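Local coordinates for small nuclear ribonucleoprotein homolog (Pyrobaculum aerophilum, PDB 1M5Q), which probably binds RNA, as other Sm-like proteins do, and forms a 14-subunit assembly built on a beta-sheet toroid, at residues H[10-15]-H[22-27]; H[33-38]-H[54-59]. One frame throughout, in Å; residues are numbered along the deposited sequence.

How the contacts relate
Contacts 1 and 2 lie in the same bent antiparallel sheet of the Sm fold, their centres about 12 Å apart. Contact 1 joins the hairpin strands 12-17 and 22-30, and contact 2 joins the start of strand 36-42 to the turn between strands 48-54 and 59-64. Contact 1 is the more regular: backbone bonds run its length, with a buried apolar face and a partly exposed polar one. Contact 2 is mostly buried; it keeps one beta pair and then passes to side-chain chemistry, an asparagine gripping a backbone amide. They meet in a common apolar core, where V15 packs on I59, V13 and Y23 on L38, and L27 on I36.

Contact 1 of 2, residues H[10-15]-H[22-27]; sequences GREVQV and VYKGVL
V13 and G25 exchange two backbone hydrogen bonds, V13 N to G25 O and G25 N to V13 O, each 2.9 Å, midway along the antiparallel hairpin that opens the Sm-fold sheet. V15 and Y23 form a second such pair, V15 N lying 2.7 Å from Y23 O. At the other end L27 N hydrogen-bonds to R11 O at 2.8 Å, and the hydrogen bond from G10 N to L27 O is almost straight (176°). Here V26 CG1, anti to the backbone N (chi1 176°), comes down on the glycine backbone, 3.4 Å from G10 C. The face bearing V13, V15 and Y23 is buried, and V13 CG1 rests 4.1 Å from L27 CB, one side chain slanting across the other. The face of E12, Q14 and K24 is looser and more open to solvent. E12 and K24 hold extended chains over it and form a salt bridge through E12 OE2, whose place is less certain. Farther along, V22 CG1 touches Q14 CG at 3.8 Å, the two side chains slanting past each other. Strand 36-42 lies beside strand 22-30, its L38 also reaching V15, while strand 59-64 flanks strand 12-17, with I62 against V15.

Contact 2 of 2, residues H[33-38]-H[54-59]; sequences QLNIVL and IMYRYI
Q33 and Y56 meet where the loop before strand 36-42 touches the 3-10 turn 56-58, which links the last two strands of the Sm fold; in Sm relatives these loops frame the RNA-binding site. With CG between the backbone N and the carbonyl carbon (chi1 78°), Y56 brings that atom to 3.1 Å from Q33 O. Next, L34 O points into an apolar setting, 3.5 Å from I59 CD1; it is buried and has no polar partner. N35 carries the polar link: its OD1 accepts a hydrogen bond from Y56 N at 2.9 Å, the donor tilted 17° from the amide's carbonyl plane. The same oxygen stands at the tyrosine ring edge, 3.2 Å from Y56 CD2, and D31 holds the N35 backbone N. An alanine here would probably leave Y56 N without its acceptor and open a gap beside the ring edge. I36 then forms the one beta pair, I36 N to I54 O at 3.1 Å and I54 N to I36 O at 2.8 Å. Beyond this pair the sheet runs on through I54 into a neighbouring subunit. I36 CG1 also presses on I59 CD1 at 3.5 Å, the side chains crossing at about a right angle. Last comes L38, its CG 4.1 Å from I54 CD1, which lies anti to its own CA (chi2 174°).

Contact 1 of 2, residues H[10-15]-H[22-27]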
loop_
_atom_site.group_PDB
_atom_site.type_symbol
_atom_site.label_atom_id
_atom_site.label_comp_id
_atom_site.label_asym_id
_atom_site.label_seq_id
_atom_site.Cartn_x
_atom_site.Cartn_y
_atom_site.Cartn_z
ATOM N N GLY H 10 26.305 13.354 10.814
ATOM C CA GLY H 10 27.083 14.075 11.809
ATOM C C GLY H 10 26.592 15.522 11.965
ATOM O O GLY H 10 26.997 16.230 12.883
ATOM N N ARG H 11 25.712 15.982 11.072
ATOM C CA ARG H 11 25.253 17.357 11.178
ATOM C C ARG H 11 23.904 17.357 11.872
ATOM O O ARG H 11 23.174 16.382 11.847
ATOM C CB ARG H 11 25.113 18.023 9.798
ATOM C CG ARG H 11 26.334 17.867 8.910
ATOM C CD ARG H 11 27.509 18.654 9.457
ATOM N NE ARG H 11 27.415 20.089 9.173
ATOM C CZ ARG H 11 27.830 20.674 8.051
ATOM N NH1 ARG H 11 28.375 19.981 7.051
ATOM N NH2 ARG H 11 27.745 21.985 7.940
ATOM N N GLU H 12 23.591 18.488 12.468
ATOM C CA GLU H 12 22.371 18.696 13.204
ATOM C C GLU H 12 21.200 18.984 12.286
ATOM O O GLU H 12 21.281 19.814 11.396
ATOM C CB GLU H 12 22.549 19.870 14.181
ATOM C CG GLU H 12 21.301 20.083 14.972
ATOM C CD GLU H 12 21.539 20.738 16.336
ATOM O OE1 GLU H 12 22.202 20.121 17.229
ATOM O OE2 GLU H 12 21.045 21.874 16.504
ATOM N N VAL H 13 20.114 18.261 12.499
ATOM C CA VAL H 13 18.915 18.451 11.703
ATOM C C VAL H 13 17.780 18.462 12.709
ATOM O O VAL H 13 17.965 18.191 13.916
ATOM C CB VAL H 13 18.648 17.254 10.749
ATOM C CG1 VAL H 13 19.849 17.052 9.725
ATOM C CG2 VAL H 13 18.491 16.014 11.571
ATOM N N GLN H 14 16.616 18.776 12.201
ATOM C CA GLN H 14 15.386 18.774 12.983
ATOM C C GLN H 14 14.391 17.880 12.212
ATOM O O GLN H 14 14.269 17.993 10.981
ATOM C CB GLN H 14 14.890 20.203 13.062
ATOM C CG GLN H 14 13.463 20.396 13.107
ATOM C CD GLN H 14 13.104 21.847 13.337
ATOM O OE1 GLN H 14 12.378 22.468 12.526
ATOM N NE2 GLN H 14 13.606 22.407 14.434
ATOM N N VAL H 15 13.681 16.997 12.911
ATOM C CA VAL H 15 12.707 16.148 12.252
ATOM C C VAL H 15 11.326 16.419 12.843
ATOM O O VAL H 15 11.114 16.268 14.074
ATOM C CB VAL H 15 13.066 14.612 12.417
ATOM C CG1 VAL H 15 12.118 13.783 11.594
ATOM C CG2 VAL H 15 14.533 14.328 11.934
ATOM N N VAL H 22 8.689 17.418 17.586
ATOM C CA VAL H 22 9.792 17.905 16.783
ATOM C C VAL H 22 11.096 17.481 17.455
ATOM O O VAL H 22 11.336 17.878 18.609
ATOM C CB VAL H 22 9.735 19.466 16.673
ATOM C CG1 VAL H 22 10.975 19.948 15.910
ATOM C CG2 VAL H 22 8.443 19.916 15.922
ATOM N N TYR H 23 11.928 16.653 16.818
ATOM C CA TYR H 23 13.202 16.265 17.449
ATOM C C TYR H 23 14.385 16.896 16.741
ATOM O O TYR H 23 14.481 16.868 15.516
ATOM C CB TYR H 23 13.450 14.735 17.457
ATOM C CG TYR H 23 12.630 13.978 18.482
ATOM C CD1 TYR H 23 13.150 13.697 19.743
ATOM C CD2 TYR H 23 11.291 13.730 18.254
ATOM C CE1 TYR H 23 12.331 13.205 20.755
ATOM C CE2 TYR H 23 10.453 13.246 19.256
ATOM C CZ TYR H 23 10.980 13.001 20.509
ATOM O OH TYR H 23 10.136 12.671 21.538
ATOM N N LYS H 24 15.325 17.406 17.502
ATOM C CA LYS H 24 16.466 18.045 16.904
ATOM C C LYS H 24 17.699 17.267 17.375
ATOM O O LYS H 24 17.827 16.970 18.557
ATOM C CB LYS H 24 16.512 19.505 17.382
ATOM C CG LYS H 24 17.617 20.331 16.743
ATOM C CD LYS H 24 17.584 21.831 17.167
ATOM C CE LYS H 24 18.461 22.703 16.227
ATOM N NZ LYS H 24 18.814 24.118 16.747
ATOM N N GLY H 25 18.602 16.901 16.481
ATOM C CA GLY H 25 19.780 16.183 16.962
ATOM C C GLY H 25 20.725 15.930 15.809
ATOM O O GLY H 25 20.488 16.416 14.722
ATOM N N VAL H 26 21.764 15.155 16.048
ATOM C CA VAL H 26 22.736 14.847 15.047
ATOM C C VAL H 26 22.197 13.706 14.165
ATOM O O VAL H 26 21.706 12.695 14.666
ATOM C CB VAL H 26 24.122 14.440 15.685
ATOM C CG1 VAL H 26 25.089 14.026 14.582
ATOM C CG2 VAL H 26 24.748 15.656 16.434
ATOM N N LEU H 27 22.239 13.914 12.851
ATOM C CA LEU H 27 21.790 12.877 11.927
ATOM C C LEU H 27 22.807 11.751 12.001
ATOM O O LEU H 27 23.961 11.872 11.562
ATOM C CB LEU H 27 21.729 13.440 10.494
ATOM C CG LEU H 27 21.336 12.387 9.464
ATOM C CD1 LEU H 27 19.922 11.919 9.818
ATOM C CD2 LEU H 27 21.369 12.979 8.050
#

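Contact 2 of 2, residues H[33-38]-H[54-59]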
loop_
_atom_site.group_PDB
_atom_site.type_symbol
_atom_site.label_atom_id
_atom_site.label_comp_id
_atom_site.label_asym_id
_atom_site.label_seq_id
_atom_site.Cartn_x
_atom_site.Cartn_y
_atom_site.Cartn_z
ATOM N N GLN H 33 14.418 3.874 2.892
ATOM C CA GLN H 33 13.011 4.163 3.152
ATOM C C GLN H 33 12.861 5.455 3.946
ATOM O O GLN H 33 11.765 5.803 4.344
ATOM C CB GLN H 33 12.369 2.982 3.920
ATOM C CG GLN H 33 12.270 1.733 3.041
ATOM C CD GLN H 33 11.755 0.537 3.792
ATOM O OE1 GLN H 33 12.440 0.010 4.662
ATOM N NE2 GLN H 33 10.535 0.094 3.454
ATOM N N LEU H 34 13.975 6.139 4.160
ATOM C CA LEU H 34 13.987 7.384 4.917
ATOM C C LEU H 34 13.571 7.231 6.397
ATOM O O LEU H 34 12.957 8.130 6.954
ATOM C CB LEU H 34 13.134 8.487 4.246
ATOM C CG LEU H 34 13.665 9.414 3.139
ATOM C CD1 LEU H 34 15.159 9.656 3.266
ATOM C CD2 LEU H 34 13.315 8.913 1.793
ATOM N N ASN H 35 13.852 6.061 6.991
ATOM C CA ASN H 35 13.742 5.925 8.437
ATOM C C ASN H 35 14.969 6.746 8.831
ATOM O O ASN H 35 15.974 6.797 8.104
ATOM C CB ASN H 35 13.975 4.484 8.925
ATOM C CG ASN H 35 12.768 3.595 8.648
ATOM O OD1 ASN H 35 11.593 3.951 8.953
ATOM N ND2 ASN H 35 13.032 2.472 8.043
ATOM N N ILE H 36 14.938 7.320 10.005
ATOM C CA ILE H 36 16.042 8.185 10.431
ATOM C C ILE H 36 16.447 7.844 11.848
ATOM O O ILE H 36 15.572 7.597 12.661
ATOM C CB ILE H 36 15.569 9.660 10.532
ATOM C CG1 ILE H 36 15.052 10.159 9.152
ATOM C CG2 ILE H 36 16.723 10.542 11.153
ATOM C CD1 ILE H 36 16.159 10.282 8.183
ATOM N N VAL H 37 17.755 7.803 12.129
ATOM C CA VAL H 37 18.206 7.647 13.516
ATOM C C VAL H 37 18.904 8.986 13.865
ATOM O O VAL H 37 19.713 9.485 13.064
ATOM C CB VAL H 37 19.245 6.499 13.714
ATOM C CG1 VAL H 37 19.648 6.420 15.248
ATOM C CG2 VAL H 37 18.628 5.154 13.265
ATOM N N LEU H 38 18.529 9.608 14.989
ATOM C CA LEU H 38 19.182 10.828 15.475
ATOM C C LEU H 38 19.965 10.516 16.753
ATOM O O LEU H 38 19.505 9.698 17.587
ATOM C CB LEU H 38 18.189 11.931 15.849
ATOM C CG LEU H 38 17.223 12.468 14.812
ATOM C CD1 LEU H 38 16.433 13.611 15.437
ATOM C CD2 LEU H 38 17.995 12.954 13.538
ATOM N N ILE H 54 13.462 6.963 14.335
ATOM C CA ILE H 54 12.216 7.496 13.801
ATOM C C ILE H 54 11.657 6.750 12.558
ATOM O O ILE H 54 12.326 6.685 11.504
ATOM C CB ILE H 54 12.468 8.970 13.455
ATOM C CG1 ILE H 54 13.054 9.677 14.677
ATOM C CG2 ILE H 54 11.226 9.620 12.929
ATOM C CD1 ILE H 54 13.443 11.092 14.332
HETATM N N MSE H 55 10.432 6.229 12.681
HETATM C CA MSE H 55 9.755 5.468 11.597
HETATM C C MSE H 55 9.374 6.442 10.471
HETATM O O MSE H 55 8.738 7.473 10.708
HETATM C CB MSE H 55 8.513 4.764 12.169
HETATM C CG MSE H 55 8.831 3.913 13.427
HETATM SE SE MSE H 55 9.653 2.214 12.945
HETATM C CE MSE H 55 7.921 1.274 12.594
ATOM N N TYR H 56 9.761 6.118 9.246
ATOM C CA TYR H 56 9.526 7.021 8.095
ATOM C C TYR H 56 8.080 7.446 7.906
ATOM O O TYR H 56 7.794 8.621 7.600
ATOM C CB TYR H 56 10.123 6.406 6.808
ATOM C CG TYR H 56 9.279 5.313 6.203
ATOM C CD1 TYR H 56 8.158 5.645 5.420
ATOM C CD2 TYR H 56 9.548 3.964 6.449
ATOM C CE1 TYR H 56 7.326 4.664 4.902
ATOM C CE2 TYR H 56 8.709 2.935 5.933
ATOM C CZ TYR H 56 7.611 3.315 5.159
ATOM O OH TYR H 56 6.788 2.389 4.583
ATOM N N ARG H 57 7.155 6.529 8.168
ATOM C CA ARG H 57 5.739 6.850 7.977
ATOM C C ARG H 57 5.225 8.086 8.735
ATOM O O ARG H 57 4.209 8.692 8.332
ATOM C CB ARG H 57 4.872 5.647 8.371
ATOM C CG ARG H 57 4.574 4.691 7.229
ATOM C CD ARG H 57 3.863 3.413 7.758
ATOM N NE ARG H 57 4.895 2.492 8.229
ATOM C CZ ARG H 57 5.392 1.502 7.490
ATOM N NH1 ARG H 57 4.921 1.299 6.268
ATOM N NH2 ARG H 57 6.388 0.750 7.961
ATOM N N TYR H 58 5.902 8.445 9.832
ATOM C CA TYR H 58 5.474 9.587 10.655
ATOM C C TYR H 58 6.262 10.880 10.477
ATOM O O TYR H 58 5.978 11.898 11.175
ATOM C CB TYR H 58 5.469 9.160 12.142
ATOM C CG TYR H 58 4.297 8.231 12.426
ATOM C CD1 TYR H 58 4.454 6.847 12.405
ATOM C CD2 TYR H 58 3.011 8.747 12.615
ATOM C CE1 TYR H 58 3.367 5.987 12.573
ATOM C CE2 TYR H 58 1.888 7.895 12.791
ATOM C CZ TYR H 58 2.088 6.512 12.767
ATOM O OH TYR H 58 1.031 5.668 12.954
ATOM N N ILE H 59 7.220 10.863 9.541
ATOM C CA ILE H 59 8.058 12.036 9.291
ATOM C C ILE H 59 7.414 12.952 8.281
ATOM O O ILE H 59 7.148 12.523 7.126
ATOM C CB ILE H 59 9.466 11.654 8.769
ATOM C CG1 ILE H 59 10.165 10.749 9.789
ATOM C CG2 ILE H 59 10.310 12.924 8.578
ATOM C CD1 ILE H 59 11.538 10.163 9.379
#